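Local coordinates for protein D-mandelate dehydrogenase (PDB 2W2K) that probably acts as an NAD(P)-dependent oxidoreductase of the D-2-hydroxyacid dehydrogenase family, interconverting D-mandelate and the corresponding 2-keto acid, at residues Ala256-Ala268 with Ala278-Ser290. Sequence-based numbering, arbitrary orientation.
Sequences ARGPVISQDALIA and AGLDVHEFEPNVS. Unlike the reference sequence in segment 278-290: N288 (reference Gln).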
loop_
_atom_site.group_PDB
_atom_site.type_symbol
_atom_site.label_atom_id
_atom_site.label_comp_id
_atom_site.label_asym_id
_atom_site.label_seq_id
_atom_site.Cartn_x
_atom_site.Cartn_y
_atom_site.Cartn_z
ATOM N N ALA B 256 0.534 16.538 -0.382
ATOM C CA ALA B 256 0.860 17.858 -0.950
ATOM C C ALA B 256 1.837 18.673 -0.073
ATOM O O ALA B 256 3.042 18.398 -0.076
ATOM C CB ALA B 256 -0.453 18.625 -1.274
ATOM N N ARG B 257 1.343 19.671 0.665
ATOM C CA ARG B 257 2.133 20.292 1.741
ATOM C C ARG B 257 1.316 20.317 3.051
ATOM O O ARG B 257 0.074 20.328 3.026
ATOM C CB ARG B 257 2.607 21.711 1.347
ATOM C CG ARG B 257 3.714 21.758 0.266
ATOM C CD ARG B 257 5.083 21.240 0.774
ATOM N NE ARG B 257 5.873 20.696 -0.331
ATOM C CZ ARG B 257 6.723 21.393 -1.082
ATOM N NH1 ARG B 257 6.922 22.689 -0.857
ATOM N NH2 ARG B 257 7.378 20.789 -2.068
ATOM N N GLY B 258 2.007 20.314 4.189
ATOM C CA GLY B 258 1.345 20.218 5.512
ATOM C C GLY B 258 0.229 21.244 5.783
ATOM O O GLY B 258 -0.876 20.850 6.175
ATOM N N PRO B 259 0.499 22.560 5.599
ATOM C CA PRO B 259 -0.547 23.557 5.902
ATOM C C PRO B 259 -1.778 23.592 4.978
ATOM O O PRO B 259 -2.668 24.402 5.224
ATOM C CB PRO B 259 0.206 24.899 5.828
ATOM C CG PRO B 259 1.681 24.517 6.044
ATOM C CD PRO B 259 1.761 23.229 5.229
ATOM N N VAL B 260 -1.836 22.748 3.946
ATOM C CA VAL B 260 -3.063 22.683 3.106
ATOM C C VAL B 260 -4.291 22.210 3.937
ATOM O O VAL B 260 -5.443 22.646 3.690
ATOM C CB VAL B 260 -2.855 21.891 1.781
ATOM C CG1 VAL B 260 -4.179 21.793 0.967
ATOM C CG2 VAL B 260 -1.756 22.538 0.928
ATOM N N ILE B 261 -4.023 21.365 4.945
ATOM C CA ILE B 261 -5.051 20.928 5.927
ATOM C C ILE B 261 -4.820 21.550 7.314
ATOM O O ILE B 261 -3.712 21.470 7.847
ATOM C CB ILE B 261 -5.081 19.382 6.102
ATOM C CG1 ILE B 261 -5.274 18.672 4.736
ATOM C CG2 ILE B 261 -6.198 18.972 7.093
ATOM C CD1 ILE B 261 -5.345 17.094 4.819
ATOM N N SER B 262 -5.867 22.143 7.901
ATOM C CA SER B 262 -5.775 22.714 9.263
ATOM C C SER B 262 -5.621 21.580 10.317
ATOM O O SER B 262 -6.526 20.740 10.473
ATOM C CB SER B 262 -7.015 23.567 9.564
ATOM O OG SER B 262 -7.148 23.753 10.979
ATOM N N GLN B 263 -4.481 21.537 11.003
ATOM C CA GLN B 263 -4.225 20.496 12.022
ATOM C C GLN B 263 -5.320 20.429 13.104
ATOM O O GLN B 263 -5.834 19.349 13.421
ATOM C CB GLN B 263 -2.822 20.655 12.626
ATOM C CG GLN B 263 -2.454 19.654 13.746
ATOM C CD GLN B 263 -0.964 19.690 14.060
ATOM O OE1 GLN B 263 -0.134 19.406 13.195
ATOM N NE2 GLN B 263 -0.616 20.060 15.298
ATOM N N ASP B 264 -5.702 21.588 13.636
ATOM C CA ASP B 264 -6.740 21.641 14.669
ATOM C C ASP B 264 -8.101 21.121 14.196
ATOM O O ASP B 264 -8.755 20.365 14.925
ATOM C CB ASP B 264 -6.866 23.058 15.260
ATOM C CG ASP B 264 -5.641 23.474 16.080
ATOM O OD1 ASP B 264 -4.881 22.601 16.560
ATOM O OD2 ASP B 264 -5.449 24.696 16.264
ATOM N N ALA B 265 -8.514 21.495 12.974
ATOM C CA ALA B 265 -9.778 20.992 12.398
ATOM C C ALA B 265 -9.754 19.470 12.195
ATOM O O ALA B 265 -10.770 18.781 12.436
ATOM C CB ALA B 265 -10.078 21.699 11.073
ATOM N N LEU B 266 -8.601 18.953 11.746
ATOM C CA LEU B 266 -8.429 17.497 11.510
ATOM C C LEU B 266 -8.573 16.712 12.836
ATOM O O LEU B 266 -9.336 15.719 12.903
ATOM C CB LEU B 266 -7.078 17.205 10.821
ATOM C CG LEU B 266 -6.685 15.732 10.551
ATOM C CD1 LEU B 266 -7.704 15.024 9.649
ATOM C CD2 LEU B 266 -5.266 15.633 9.976
ATOM N N ILE B 267 -7.859 17.182 13.874
ATOM C CA ILE B 267 -7.922 16.607 15.240
ATOM C C ILE B 267 -9.367 16.526 15.736
ATOM O O ILE B 267 -9.797 15.488 16.231
ATOM C CB ILE B 267 -7.025 17.391 16.290
ATOM C CG1 ILE B 267 -5.527 17.150 16.044
ATOM C CG2 ILE B 267 -7.340 16.930 17.716
ATOM C CD1 ILE B 267 -4.622 18.281 16.574
ATOM N N ALA B 268 -10.119 17.617 15.576
ATOM C CA ALA B 268 -11.511 17.701 16.043
ATOM C C ALA B 268 -12.447 16.714 15.344
ATOM O O ALA B 268 -13.321 16.105 15.975
ATOM C CB ALA B 268 -12.029 19.125 15.876
ATOM N N ALA B 278 -7.190 8.682 8.988
ATOM C CA ALA B 278 -6.481 9.683 8.146
ATOM C C ALA B 278 -5.021 9.281 7.927
ATOM O O ALA B 278 -4.445 8.541 8.749
ATOM C CB ALA B 278 -6.577 11.109 8.776
ATOM N N GLY B 279 -4.427 9.740 6.811
ATOM C CA GLY B 279 -3.001 9.452 6.491
ATOM C C GLY B 279 -2.264 10.715 6.045
ATOM O O GLY B 279 -2.669 11.339 5.068
ATOM N N LEU B 280 -1.206 11.106 6.773
ATOM C CA LEU B 280 -0.421 12.305 6.480
ATOM C C LEU B 280 1.063 11.981 6.249
ATOM O O LEU B 280 1.761 11.500 7.184
ATOM C CB LEU B 280 -0.515 13.346 7.624
ATOM C CG LEU B 280 -1.841 13.974 8.087
ATOM C CD1 LEU B 280 -1.542 15.067 9.145
ATOM C CD2 LEU B 280 -2.693 14.562 6.923
ATOM N N ASP B 281 1.550 12.279 5.041
ATOM C CA ASP B 281 3.004 12.273 4.739
ATOM C C ASP B 281 3.628 13.658 5.039
ATOM O O ASP B 281 4.843 13.780 5.187
ATOM C CB ASP B 281 3.256 11.922 3.258
ATOM C CG ASP B 281 4.743 11.743 2.924
ATOM O OD1 ASP B 281 5.438 10.943 3.609
ATOM O OD2 ASP B 281 5.210 12.364 1.932
ATOM N N VAL B 282 2.784 14.688 5.104
ATOM C CA VAL B 282 3.220 16.089 5.248
ATOM C C VAL B 282 2.459 16.747 6.426
ATOM O O VAL B 282 1.286 16.414 6.679
ATOM C CB VAL B 282 3.067 16.896 3.909
ATOM C CG1 VAL B 282 4.019 16.351 2.824
ATOM C CG2 VAL B 282 1.584 16.876 3.377
ATOM N N HIS B 283 3.117 17.660 7.155
ATOM C CA HIS B 283 2.651 18.039 8.517
ATOM C C HIS B 283 2.628 19.548 8.671
ATOM O O HIS B 283 3.536 20.208 8.158
ATOM C CB HIS B 283 3.576 17.356 9.553
ATOM C CG HIS B 283 3.571 15.853 9.441
ATOM N ND1 HIS B 283 4.437 15.151 8.624
ATOM C CD2 HIS B 283 2.745 14.931 9.989
ATOM C CE1 HIS B 283 4.151 13.859 8.688
ATOM N NE2 HIS B 283 3.124 13.701 9.508
ATOM N N GLU B 284 1.585 20.110 9.299
ATOM C CA GLU B 284 1.450 21.603 9.334
ATOM C C GLU B 284 2.697 22.307 9.929
ATOM O O GLU B 284 3.146 23.329 9.385
ATOM C CB GLU B 284 0.158 22.085 10.042
ATOM C CG GLU B 284 -0.000 23.645 9.967
ATOM C CD GLU B 284 -1.360 24.179 10.443
ATOM O OE1 GLU B 284 -2.241 23.377 10.848
ATOM O OE2 GLU B 284 -1.538 25.428 10.424
ATOM N N PHE B 285 3.227 21.749 11.023
ATOM C CA PHE B 285 4.422 22.293 11.736
ATOM C C PHE B 285 5.692 21.450 11.568
ATOM O O PHE B 285 6.603 21.451 12.433
ATOM C CB PHE B 285 4.074 22.592 13.218
ATOM C CG PHE B 285 2.800 23.410 13.364
ATOM C CD1 PHE B 285 2.804 24.785 13.109
ATOM C CD2 PHE B 285 1.593 22.799 13.687
ATOM C CE1 PHE B 285 1.606 25.540 13.199
ATOM C CE2 PHE B 285 0.397 23.553 13.786
ATOM C CZ PHE B 285 0.415 24.907 13.546
ATOM N N GLU B 286 5.773 20.774 10.419
ATOM C CA GLU B 286 6.953 19.991 10.008
ATOM C C GLU B 286 8.272 20.743 10.314
ATOM O O GLU B 286 8.410 21.910 9.955
ATOM C CB GLU B 286 6.842 19.671 8.507
ATOM C CG GLU B 286 7.562 18.413 8.058
ATOM C CD GLU B 286 7.240 18.049 6.607
ATOM O OE1 GLU B 286 6.047 17.849 6.254
ATOM O OE2 GLU B 286 8.194 17.963 5.822
ATOM N N PRO B 287 9.260 20.071 10.952
ATOM C CA PRO B 287 9.376 18.651 11.299
ATOM C C PRO B 287 8.788 18.167 12.652
ATOM O O PRO B 287 9.127 17.045 13.055
ATOM C CB PRO B 287 10.900 18.420 11.275
ATOM C CG PRO B 287 11.469 19.736 11.733
ATOM C CD PRO B 287 10.462 20.829 11.371
ATOM N N ASN B 288 7.939 18.945 13.341
ATOM C CA ASN B 288 7.203 18.378 14.508
ATOM C C ASN B 288 5.856 17.814 14.061
ATOM O O ASN B 288 4.992 18.546 13.541
ATOM C CB ASN B 288 7.026 19.321 15.744
ATOM C CG ASN B 288 7.145 18.530 17.146
ATOM O OD1 ASN B 288 6.413 17.567 17.442
ATOM N ND2 ASN B 288 8.113 18.931 17.952
ATOM N N VAL B 289 5.705 16.515 14.272
ATOM C CA VAL B 289 4.464 15.786 14.025
ATOM C C VAL B 289 3.541 15.985 15.241
ATOM O O VAL B 289 4.013 16.006 16.384
ATOM C CB VAL B 289 4.771 14.287 13.822
ATOM C CG1 VAL B 289 3.480 13.426 13.731
ATOM C CG2 VAL B 289 5.670 14.076 12.566
ATOM N N SER B 290 2.235 16.092 14.990
ATOM C CA SER B 290 1.214 16.334 16.032
ATOM C C SER B 290 1.170 15.251 17.121
ATOM O O SER B 290 0.869 14.085 16.833
ATOM C CB SER B 290 -0.171 16.451 15.366
ATOM O OG SER B 290 -1.198 16.549 16.343
HETATM O O HOH W 1 -1.375 17.975 6.642
HETATM O O HOH W 2 4.901 19.921 4.433
HETATM O O HOH W 3 -0.416 18.365 10.653
HETATM O O HOH W 4 2.598 19.240 12.523
HETATM O O HOH W 5 -4.067 24.183 12.869
#
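E284 and Q263 extend past each other in divergent directions, and the carboxylate of E284 shows how a loop can grip the first turn of a helix. With CG anti to the backbone N (chi1 -176°) and the chain extended beyond it, E284 carries its carboxylate to the start of helix 263-271. There E284 OE1 accepts the backbone N-H of Q263 at 2.9 Å, nearly straight at 167° and met close to the C-O axis. A water links the same oxygen to D264 N, while E284 OE2 is held by H236. An alanine in place of E284 would probably leave Q263 N without this acceptor and deprive H236 of its carboxylate partner.

Q263, likewise extended, runs back over the 283-290 loop. Its amide plane stands 84° from the F285 ring, whose edge it meets: Q263 NE2 lies 3.9 Å from F285 CE2, in the ring plane, while E284 CG covers one ring face. S290 CB packs 3.6 Å from Q263 CD. Two waters donate to Q263 OE1, tying it to the backbone N-H groups of E284 and F285.

The contact belongs to the beta-alpha-beta unit of strand 250-254, helix 263-271 and strand 275-280 in the Rossmann-type coenzyme domain. Beneath the polar layer, L266 and L280 meet tip to tip, L266 CD2 to L280 CD1 at 3.9 Å, and L266 CD1 rests near A278 CB.

At the coenzyme-binding end, which includes A256 and D281, V282 turns CG2 against the backbone, 3.5 Å from R257 C. The two backbones approach closely here, G258 CA lying 3.4 Å from H283 O in a CA-H...O contact.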